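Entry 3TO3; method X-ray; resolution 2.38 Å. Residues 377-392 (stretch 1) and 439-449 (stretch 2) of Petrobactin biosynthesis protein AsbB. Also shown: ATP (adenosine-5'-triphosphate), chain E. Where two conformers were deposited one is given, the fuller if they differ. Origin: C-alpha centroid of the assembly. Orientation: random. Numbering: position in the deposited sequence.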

ATOM      1  N   TYR B 377      37.678 -11.692  -7.548  1.00 65.21           N
ATOM      2  CA  TYR B 377      38.738 -10.820  -8.078  1.00 59.23           C
ATOM      3  C   TYR B 377      39.817 -10.249  -7.148  1.00 60.52           C
ATOM      4  O   TYR B 377      40.850  -9.784  -7.625  1.00 63.63           O
ATOM      5  N   LEU B 378      39.605 -10.270  -5.839  1.00 61.26           N
ATOM      6  CA  LEU B 378      40.479  -9.489  -4.966  1.00 58.38           C
ATOM      7  C   LEU B 378      41.782 -10.203  -4.718  1.00 63.97           C
ATOM      8  O   LEU B 378      41.780 -11.353  -4.331  1.00 67.90           O
ATOM      9  N   GLY B 379      42.896  -9.510  -4.927  1.00 74.25           N
ATOM     10  CA  GLY B 379      44.204 -10.073  -4.645  1.00 75.00           C
ATOM     11  C   GLY B 379      44.431 -10.271  -3.157  1.00 80.37           C
ATOM     12  O   GLY B 379      43.590  -9.902  -2.338  1.00 74.06           O
ATOM     13  N   GLU B 380      45.585 -10.824  -2.794  1.00 93.12           N
ATOM     14  CA  GLU B 380      45.795 -11.245  -1.413  1.00 96.85           C
ATOM     15  C   GLU B 380      45.892 -10.093  -0.410  1.00 86.31           C
ATOM     16  O   GLU B 380      45.419 -10.215   0.720  1.00 85.22           O
ATOM     17  N   GLN B 381      46.504  -8.983  -0.800  1.00 74.79           N
ATOM     18  CA  GLN B 381      46.527  -7.840   0.107  1.00 76.85           C
ATOM     19  C   GLN B 381      45.440  -6.795  -0.152  1.00 72.85           C
ATOM     20  O   GLN B 381      45.339  -5.813   0.577  1.00 75.24           O
ATOM     21  N   GLU B 382      44.625  -7.004  -1.183  1.00 67.42           N
ATOM     22  CA  GLU B 382      43.630  -6.009  -1.583  1.00 62.35           C
ATOM     23  C   GLU B 382      42.356  -6.083  -0.738  1.00 57.38           C
ATOM     24  O   GLU B 382      41.951  -7.152  -0.334  1.00 65.90           O
ATOM     25  N   ASP B 383      41.740  -4.945  -0.445  1.00 61.16           N
ATOM     26  CA  ASP B 383      40.348  -4.936   0.034  1.00 57.90           C
ATOM     27  C   ASP B 383      39.514  -4.000  -0.849  1.00 49.72           C
ATOM     28  O   ASP B 383      40.017  -3.467  -1.848  1.00 50.71           O
ATOM     29  N   ALA B 384      38.249  -3.800  -0.498  1.00 36.55           N
ATOM     30  CA  ALA B 384      37.351  -3.072  -1.378  1.00 42.37           C
ATOM     31  C   ALA B 384      36.387  -2.248  -0.571  1.00 44.98           C
ATOM     32  O   ALA B 384      35.981  -2.648   0.513  1.00 45.11           O
ATOM     33  N   VAL B 385      36.002  -1.105  -1.116  1.00 42.07           N
ATOM     34  CA  VAL B 385      35.028  -0.259  -0.460  1.00 43.35           C
ATOM     35  C   VAL B 385      34.026   0.205  -1.519  1.00 35.21           C
ATOM     36  O   VAL B 385      34.409   0.530  -2.631  1.00 43.82           O
ATOM     37  N   PRO B 386      32.737   0.255  -1.168  1.00 38.89           N
ATOM     38  CA  PRO B 386      31.755   0.843  -2.087  1.00 36.19           C
ATOM     39  C   PRO B 386      32.100   2.283  -2.396  1.00 42.40           C
ATOM     40  O   PRO B 386      32.508   3.026  -1.504  1.00 47.55           O
ATOM     41  N   PHE B 387      31.920   2.693  -3.640  1.00 39.93           N
ATOM     42  CA  PHE B 387      32.460   3.971  -4.055  1.00 36.75           C
ATOM     43  C   PHE B 387      31.838   5.157  -3.312  1.00 41.23           C
ATOM     44  O   PHE B 387      32.547   6.076  -2.938  1.00 40.46           O
ATOM     45  N   ASN B 388      30.536   5.127  -3.051  1.00 39.67           N
ATOM     46  CA  ASN B 388      29.952   6.168  -2.208  1.00 44.28           C
ATOM     47  C   ASN B 388      30.471   6.155  -0.748  1.00 47.28           C
ATOM     48  O   ASN B 388      30.310   7.114  -0.009  1.00 42.10           O
ATOM     49  N   GLY B 389      31.104   5.076  -0.331  1.00 40.57           N
ATOM     50  CA  GLY B 389      31.792   5.108   0.941  1.00 44.13           C
ATOM     51  C   GLY B 389      32.863   6.191   1.017  1.00 40.37           C
ATOM     52  O   GLY B 389      33.098   6.771   2.071  1.00 48.33           O
ATOM     53  N   LEU B 390      33.504   6.480  -0.106  1.00 39.11           N
ATOM     54  CA  LEU B 390      34.594   7.448  -0.120  1.00 39.06           C
ATOM     55  C   LEU B 390      34.198   8.845   0.399  1.00 43.02           C
ATOM     56  O   LEU B 390      35.036   9.589   0.894  1.00 48.40           O
ATOM     57  N   TYR B 391      32.957   9.239   0.183  1.00 37.30           N
ATOM     58  CA  TYR B 391      32.412  10.464   0.770  1.00 40.63           C
ATOM     59  C   TYR B 391      31.521  10.282   1.997  1.00 39.46           C
ATOM     60  O   TYR B 391      30.899  11.226   2.441  1.00 42.07           O
ATOM     61  N   ALA B 392      31.384   9.052   2.487  1.00 37.75           N
ATOM     62  CA  ALA B 392      30.654   8.832   3.746  1.00 40.13           C
ATOM     63  C   ALA B 392      31.393   9.413   4.945  1.00 37.51           C
ATOM     64  O   ALA B 392      32.607   9.594   4.902  1.00 41.89           O
ATOM     65  N   HIS B 439      27.039   6.078 -11.317  0.55 49.72           N
ATOM     66  CA  HIS B 439      26.736   6.659 -10.013  0.55 48.97           C
ATOM     67  C   HIS B 439      27.541   5.916  -8.929  0.55 54.44           C
ATOM     68  O   HIS B 439      28.267   4.952  -9.212  0.55 55.04           O
ATOM     69  N   GLY B 440      27.412   6.359  -7.683  1.00 53.83           N
ATOM     70  CA  GLY B 440      28.233   5.828  -6.609  1.00 46.52           C
ATOM     71  C   GLY B 440      28.038   4.366  -6.242  1.00 50.70           C
ATOM     72  O   GLY B 440      28.990   3.698  -5.819  1.00 51.89           O
ATOM     73  N   GLN B 441      26.819   3.865  -6.406  1.00 45.95           N
ATOM     74  CA  GLN B 441      26.491   2.524  -5.953  1.00 53.47           C
ATOM     75  C   GLN B 441      26.848   1.460  -7.002  1.00 53.25           C
ATOM     76  O   GLN B 441      26.767   0.260  -6.731  1.00 57.43           O
ATOM     77  N   ASN B 442      27.251   1.900  -8.195  1.00 44.35           N
ATOM     78  CA  ASN B 442      27.658   0.985  -9.257  1.00 42.28           C
ATOM     79  C   ASN B 442      29.151   0.695  -9.290  1.00 46.17           C
ATOM     80  O   ASN B 442      29.637  -0.018 -10.179  1.00 45.42           O
HETATM   81  N   MSE B 443      29.878   1.275  -8.342  1.00 36.95           N
HETATM   82  CA  MSE B 443      31.317   1.299  -8.428  1.00 40.70           C
HETATM   83  C   MSE B 443      31.907   0.845  -7.112  1.00 42.24           C
HETATM   84  O   MSE B 443      31.430   1.204  -6.037  1.00 40.82           O
ATOM     85  N   ILE B 444      32.959   0.058  -7.212  1.00 43.43           N
ATOM     86  CA  ILE B 444      33.659  -0.453  -6.054  1.00 40.54           C
ATOM     87  C   ILE B 444      35.131  -0.131  -6.169  1.00 43.91           C
ATOM     88  O   ILE B 444      35.773  -0.533  -7.133  1.00 50.18           O
ATOM     89  N   LEU B 445      35.682   0.609  -5.206  1.00 42.98           N
ATOM     90  CA  LEU B 445      37.131   0.850  -5.231  1.00 40.68           C
ATOM     91  C   LEU B 445      37.869  -0.318  -4.629  1.00 43.53           C
ATOM     92  O   LEU B 445      37.572  -0.725  -3.510  1.00 51.81           O
ATOM     93  N   VAL B 446      38.805  -0.881  -5.386  1.00 41.96           N
ATOM     94  CA  VAL B 446      39.723  -1.861  -4.834  1.00 46.46           C
ATOM     95  C   VAL B 446      41.000  -1.139  -4.407  1.00 49.80           C
ATOM     96  O   VAL B 446      41.549  -0.326  -5.154  1.00 50.69           O
ATOM     97  N   HIS B 447      41.454  -1.406  -3.191  1.00 45.62           N
ATOM     98  CA  HIS B 447      42.546  -0.624  -2.630  1.00 43.20           C
ATOM     99  C   HIS B 447      43.488  -1.518  -1.841  1.00 48.86           C
ATOM    100  O   HIS B 447      43.148  -2.657  -1.488  1.00 50.76           O
ATOM    101  N   LYS B 448      44.687  -1.020  -1.566  1.00 51.08           N
ATOM    102  CA  LYS B 448      45.604  -1.771  -0.709  1.00 55.70           C
ATOM    103  C   LYS B 448      45.915  -0.879   0.485  1.00 58.43           C
ATOM    104  O   LYS B 448      46.638   0.131   0.370  1.00 51.44           O
ATOM    105  N   GLU B 449      45.370  -1.246   1.641  1.00 56.03           N
ATOM    106  CA  GLU B 449      45.499  -0.374   2.798  1.00 59.24           C
ATOM    107  C   GLU B 449      45.217   1.100   2.425  1.00 56.25           C
ATOM    108  O   GLU B 449      45.967   2.004   2.826  1.00 54.62           O
TER

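Strand 383-386 runs antiparallel to strand 443-448, their axes 4.6 Å apart at closest and their directions 150° apart; within the ladder, paired residues share a face and successive residues alternate faces. Ahead of the strand, Leu378 (m, t) starts out sideways, but its end turns inward, bringing CD2 to 3.7 Å from Val446 CG1. Gln381, poorly ordered, points toward stretch 2 and lies along the Lys448 chain, its CB 4.2 Å from Lys448 CD. Two waters join the stretches here. Water 1 donates to Gln381 O (2.7 Å) and accepts from Glu449 N (3.1 Å); water 2 accepts from Gln381 N (3.2 Å) and, weakly, from Lys448 NZ (3.3 Å).

Glu382 (m, t) is held by its own stretch: Gly379 N donates to Glu382 OE1 over 2.9 Å at 165°. The same OE1 lies 3.6 Å from Val446 CG1. Glu382 OE2 and Lys448 NZ are 4.2 Å apart, opposite charges near each other but beyond salt-bridge range.

Asp383 and His447 form a hydrogen-bonded pair, Asp383 N to His447 O at 2.9 Å and His447 N to Asp383 O at 2.8 Å, which places both side chains on one face of the sheet. The Asp383 carboxylate leads away from stretch 2, and its OD1 accepts from Ala384 N (2.8 Å). The His447 ring (chi1 p, chi2 81°) instead comes nearer stretch 1, with NE2 3.8 Å from Asp383 CB and Asp383 O over one ring face. Water 3 extends this contact, donating to Ala384 O (3.0 Å) and hydrogen-bonding His447 NE2 (2.9 Å).

Ala384 faces the other side of the sheet, where its CB packs 3.7 Å from CG2 of Ile444 (m, t). Its non-hydrogen-bonded partner Val446 (t) shares that face, and the close CA-CA spacing of 4.4 Å is typical of such a pair. Val385 (p) returns to the Asp383 face: its CG1 is 3.9 Å from Leu445 CB and 4.0 Å from His447 CD2, so it bridges two stretch 2 side chains. Pro386, on the Ala384 face, contributes little side-chain contact.

Phe387 (t, chi2 91°) points in and has the largest covered area in stretch 1, 97 Å². Its N donates to Met443 O (2.9 Å), and its CB meets Met443 CB at 3.5 Å. Met443, a selenomethionine (m, t, p), curls over the ring: its CE lies 4.0 Å from the Phe387 ring centroid and 16° off the normal, a CH-pi contact over the face.

Asn388 (p) also points toward stretch 2, while its N makes a weak 3.5 Å hydrogen bond to Gly440 O. Leu390 (m, t) reaches Leu445 (t, p) through a CD2 to CD2 contact of 3.9 Å. Tyr391 (p) begins sideways but brings its OH to 3.8 Å from Gly440 CA; a CB on Gly440 would clash with that hydroxyl. ATP N6, at the ring edge, donates to Tyr391 OH over 3.1 Å and also lies 3.4 Å from Asn388 CB.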

ATOM      1  CB  TYR B 377      38.098  -9.629  -8.789  1.00 54.09           C
ATOM      2  CG  TYR B 377      37.339  -9.989 -10.036  1.00 60.20           C
ATOM      3  CD1 TYR B 377      38.006 -10.225 -11.235  1.00 52.54           C
ATOM      4  CD2 TYR B 377      35.944 -10.074 -10.025  1.00 54.57           C
ATOM      5  CE1 TYR B 377      37.307 -10.544 -12.390  1.00 55.63           C
ATOM      6  CE2 TYR B 377      35.229 -10.387 -11.177  1.00 53.34           C
ATOM      7  CZ  TYR B 377      35.912 -10.620 -12.364  1.00 61.94           C
ATOM      8  OH  TYR B 377      35.204 -10.934 -13.517  1.00 58.64           O
ATOM      9  CB  LEU B 378      39.809  -9.194  -3.628  1.00 52.91           C
ATOM     10  CG  LEU B 378      38.640  -8.202  -3.644  1.00 57.47           C
ATOM     11  CD1 LEU B 378      38.128  -7.998  -2.217  1.00 62.16           C
ATOM     12  CD2 LEU B 378      38.998  -6.850  -4.297  1.00 47.29           C
ATOM     13  CB  GLU B 380      46.989 -12.194  -1.284  1.00105.58           C
ATOM     14  CG  GLU B 380      47.048 -12.884   0.068  1.00115.06           C
ATOM     15  CD  GLU B 380      47.966 -14.098   0.074  1.00127.54           C
ATOM     16  OE1 GLU B 380      47.447 -15.232   0.183  1.00129.22           O
ATOM     17  OE2 GLU B 380      49.203 -13.922  -0.019  1.00130.38           O
ATOM     18  CB  GLN B 381      47.903  -7.185   0.105  1.00 88.26           C
ATOM     19  CG  GLN B 381      49.011  -8.094   0.599  1.00 98.94           C
ATOM     20  CD  GLN B 381      50.363  -7.626   0.124  1.00108.01           C
ATOM     21  OE1 GLN B 381      50.708  -7.789  -1.048  1.00111.07           O
ATOM     22  NE2 GLN B 381      51.132  -7.018   1.022  1.00109.29           N
ATOM     23  CB  GLU B 382      43.304  -6.166  -3.077  1.00 57.84           C
ATOM     24  CG  GLU B 382      44.518  -6.005  -3.986  1.00 60.34           C
ATOM     25  CD  GLU B 382      44.223  -6.144  -5.487  1.00 71.54           C
ATOM     26  OE1 GLU B 382      43.209  -6.769  -5.907  1.00 62.52           O
ATOM     27  OE2 GLU B 382      45.050  -5.613  -6.262  1.00 84.91           O
ATOM     28  CB  ASP B 383      40.236  -4.547   1.518  1.00 69.95           C
ATOM     29  CG  ASP B 383      39.074  -5.269   2.243  1.00 80.64           C
ATOM     30  OD1 ASP B 383      38.045  -5.634   1.595  1.00 67.84           O
ATOM     31  OD2 ASP B 383      39.206  -5.475   3.473  1.00 88.92           O
ATOM     32  CB  ALA B 384      36.566  -4.047  -2.285  1.00 39.47           C
ATOM     33  CB  VAL B 385      35.747   0.967   0.251  1.00 45.20           C
ATOM     34  CG1 VAL B 385      36.636   1.700  -0.711  1.00 42.57           C
ATOM     35  CG2 VAL B 385      34.748   1.932   0.808  1.00 51.62           C
ATOM     36  CB  PRO B 386      30.440   0.785  -1.308  1.00 31.17           C
ATOM     37  CG  PRO B 386      30.781   0.313   0.073  1.00 38.08           C
ATOM     38  CD  PRO B 386      32.112  -0.356   0.016  1.00 45.85           C
ATOM     39  CB  PHE B 387      32.411   4.125  -5.566  1.00 37.34           C
ATOM     40  CG  PHE B 387      33.267   5.234  -6.096  1.00 39.25           C
ATOM     41  CD1 PHE B 387      34.571   4.996  -6.463  1.00 37.16           C
ATOM     42  CD2 PHE B 387      32.767   6.519  -6.218  1.00 37.64           C
ATOM     43  CE1 PHE B 387      35.359   6.015  -6.976  1.00 40.64           C
ATOM     44  CE2 PHE B 387      33.549   7.529  -6.712  1.00 43.38           C
ATOM     45  CZ  PHE B 387      34.849   7.274  -7.102  1.00 38.04           C
ATOM     46  CB  ASN B 388      28.421   6.134  -2.246  1.00 45.49           C
ATOM     47  CG  ASN B 388      27.845   4.852  -1.659  1.00 53.67           C
ATOM     48  OD1 ASN B 388      28.352   3.750  -1.902  1.00 55.23           O
ATOM     49  ND2 ASN B 388      26.766   4.990  -0.896  1.00 52.62           N
ATOM     50  CB  LEU B 390      35.203   7.530  -1.505  1.00 37.63           C
ATOM     51  CG  LEU B 390      35.698   6.180  -2.067  1.00 43.43           C
ATOM     52  CD1 LEU B 390      36.134   6.336  -3.487  1.00 34.40           C
ATOM     53  CD2 LEU B 390      36.791   5.521  -1.254  1.00 39.64           C
ATOM     54  CB  TYR B 391      31.805  11.400  -0.281  1.00 41.19           C
ATOM     55  CG  TYR B 391      30.966  10.735  -1.346  1.00 40.11           C
ATOM     56  CD1 TYR B 391      29.589  10.518  -1.157  1.00 34.63           C
ATOM     57  CD2 TYR B 391      31.536  10.323  -2.553  1.00 46.69           C
ATOM     58  CE1 TYR B 391      28.791   9.908  -2.150  1.00 36.10           C
ATOM     59  CE2 TYR B 391      30.742   9.695  -3.559  1.00 42.01           C
ATOM     60  CZ  TYR B 391      29.375   9.511  -3.352  1.00 43.99           C
ATOM     61  OH  TYR B 391      28.596   8.906  -4.337  1.00 45.46           O
ATOM     62  CB  ALA B 392      30.380   7.341   3.980  1.00 36.28           C
ATOM     63  CB  HIS B 439      25.243   6.561  -9.691  0.55 44.84           C
ATOM     64  CG  HIS B 439      24.335   7.266 -10.665  0.55 47.99           C
ATOM     65  ND1 HIS B 439      23.374   6.600 -11.395  0.55 50.17           N
ATOM     66  CD2 HIS B 439      24.193   8.578 -10.975  0.55 51.57           C
ATOM     67  CE1 HIS B 439      22.695   7.465 -12.132  0.55 44.39           C
ATOM     68  NE2 HIS B 439      23.166   8.674 -11.891  0.55 49.28           N
ATOM     69  CB  GLN B 441      25.006   2.449  -5.568  1.00 75.95           C
ATOM     70  CG  GLN B 441      24.712   1.564  -4.343  1.00100.13           C
ATOM     71  CD  GLN B 441      24.204   0.161  -4.716  1.00115.82           C
ATOM     72  OE1 GLN B 441      23.662  -0.044  -5.808  1.00118.91           O
ATOM     73  NE2 GLN B 441      24.379  -0.807  -3.806  1.00118.48           N
ATOM     74  CB  ASN B 442      27.256   1.537 -10.620  1.00 47.58           C
ATOM     75  CG  ASN B 442      25.764   1.563 -10.798  1.00 68.65           C
ATOM     76  OD1 ASN B 442      25.229   2.343 -11.592  1.00 78.17           O
ATOM     77  ND2 ASN B 442      25.069   0.730 -10.019  1.00 67.59           N
HETATM   78  CB  MSE B 443      31.806   2.709  -8.761  1.00 36.43           C
HETATM   79  CG  MSE B 443      31.452   3.182 -10.157  1.00 38.39           C
HETATM   80 SE   MSE B 443      31.906   5.088 -10.515  0.73 56.55          SE
HETATM   81  CE  MSE B 443      33.847   5.013 -10.426  1.00 34.13           C
ATOM     82  CB  ILE B 444      33.452  -1.971  -5.940  1.00 42.54           C
ATOM     83  CG1 ILE B 444      31.951  -2.253  -5.821  1.00 40.35           C
ATOM     84  CG2 ILE B 444      34.223  -2.516  -4.746  1.00 42.09           C
ATOM     85  CD1 ILE B 444      31.599  -3.698  -5.674  1.00 44.69           C
ATOM     86  CB  LEU B 445      37.527   2.127  -4.492  1.00 39.16           C
ATOM     87  CG  LEU B 445      39.033   2.420  -4.452  1.00 39.08           C
ATOM     88  CD1 LEU B 445      39.539   2.829  -5.830  1.00 33.98           C
ATOM     89  CD2 LEU B 445      39.312   3.535  -3.440  1.00 38.63           C
ATOM     90  CB  VAL B 446      40.065  -2.933  -5.850  1.00 48.49           C
ATOM     91  CG1 VAL B 446      41.038  -3.955  -5.242  1.00 42.87           C
ATOM     92  CG2 VAL B 446      38.799  -3.608  -6.303  1.00 43.05           C
ATOM     93  CB  HIS B 447      41.987   0.475  -1.719  1.00 48.21           C
ATOM     94  CG  HIS B 447      41.351  -0.053  -0.469  1.00 47.44           C
ATOM     95  ND1 HIS B 447      42.086  -0.422   0.639  1.00 43.89           N
ATOM     96  CD2 HIS B 447      40.053  -0.292  -0.156  1.00 43.44           C
ATOM     97  CE1 HIS B 447      41.268  -0.868   1.580  1.00 48.40           C
ATOM     98  NE2 HIS B 447      40.031  -0.807   1.120  1.00 46.79           N
ATOM     99  CB  LYS B 448      46.866  -2.108  -1.507  1.00 63.99           C
ATOM    100  CG  LYS B 448      47.771  -3.121  -0.880  1.00 77.58           C
ATOM    101  CD  LYS B 448      48.752  -3.640  -1.919  1.00 92.45           C
ATOM    102  CE  LYS B 448      48.036  -3.980  -3.237  1.00 99.39           C
ATOM    103  NZ  LYS B 448      48.462  -5.312  -3.799  1.00107.09           N
ATOM    104  CB  GLU B 449      46.883  -0.523   3.444  1.00 53.31           C
ATOM    105  CG  GLU B 449      47.160  -1.899   4.044  1.00 68.13           C
ATOM    106  CD  GLU B 449      48.530  -1.950   4.737  1.00 98.53           C
ATOM    107  OE1 GLU B 449      49.546  -1.537   4.117  1.00101.60           O
ATOM    108  OE2 GLU B 449      48.596  -2.385   5.911  1.00112.45           O
TER
HETATM  109  PB  ATP E 617      20.276  -2.001  -7.430  0.71 84.11           P
HETATM  110  O1B ATP E 617      19.403  -3.019  -6.740  0.71 79.96           O
HETATM  111  O2B ATP E 617      19.773  -1.773  -8.831  0.71 83.35           O
HETATM  112  O3B ATP E 617      21.767  -2.503  -7.435  0.71 56.14           O
HETATM  113  PA  ATP E 617      18.979   0.175  -6.443  0.71113.19           P
HETATM  114  O1A ATP E 617      17.786  -0.760  -6.496  0.71110.20           O
HETATM  115  O2A ATP E 617      18.907   1.279  -7.492  0.71109.54           O
HETATM  116  O3A ATP E 617      20.284  -0.641  -6.658  0.71129.61           O
HETATM  117  O5' ATP E 617      19.002   0.811  -5.007  0.71126.49           O
HETATM  118  C5' ATP E 617      20.191   1.183  -4.415  0.71119.91           C
HETATM  119  C4' ATP E 617      20.106   2.085  -3.318  0.71113.13           C
HETATM  120  O4' ATP E 617      21.404   2.739  -3.114  0.71106.95           O
HETATM  121  C3' ATP E 617      19.140   3.170  -3.606  0.71112.13           C
HETATM  122  O3' ATP E 617      18.139   3.173  -2.664  0.71113.31           O
HETATM  123  C2' ATP E 617      19.933   4.411  -3.544  0.71105.73           C
HETATM  124  O2' ATP E 617      19.204   5.430  -3.004  0.71100.76           O
HETATM  125  C1' ATP E 617      21.068   4.016  -2.662  0.71102.06           C
HETATM  126  N9  ATP E 617      22.195   4.909  -2.658  0.71 90.74           N
HETATM  127  C8  ATP E 617      22.760   5.403  -1.542  0.71 80.07           C
HETATM  128  N7  ATP E 617      23.779   6.191  -1.911  0.71 77.72           N
HETATM  129  C5  ATP E 617      23.876   6.197  -3.260  0.71 82.29           C
HETATM  130  C6  ATP E 617      24.745   6.832  -4.158  0.71 77.09           C
HETATM  131  N6  ATP E 617      25.788   7.682  -3.654  0.71 73.57           N
HETATM  132  N1  ATP E 617      24.580   6.632  -5.487  0.71 77.65           N
HETATM  133  C2  ATP E 617      23.593   5.832  -5.941  0.71 82.60           C
HETATM  134  N3  ATP E 617      22.738   5.208  -5.100  0.71 87.43           N
HETATM  135  C4  ATP E 617      22.854   5.370  -3.755  0.71 88.61           C
HETATM  136  O   HOH W   1      43.821  -3.952   1.897  1.00 62.15           O
HETATM  137  O   HOH W   2      47.663  -8.478  -3.785  1.00 64.16           O
HETATM  138  O   HOH W   3      38.073  -2.353   2.670  1.00 53.53           O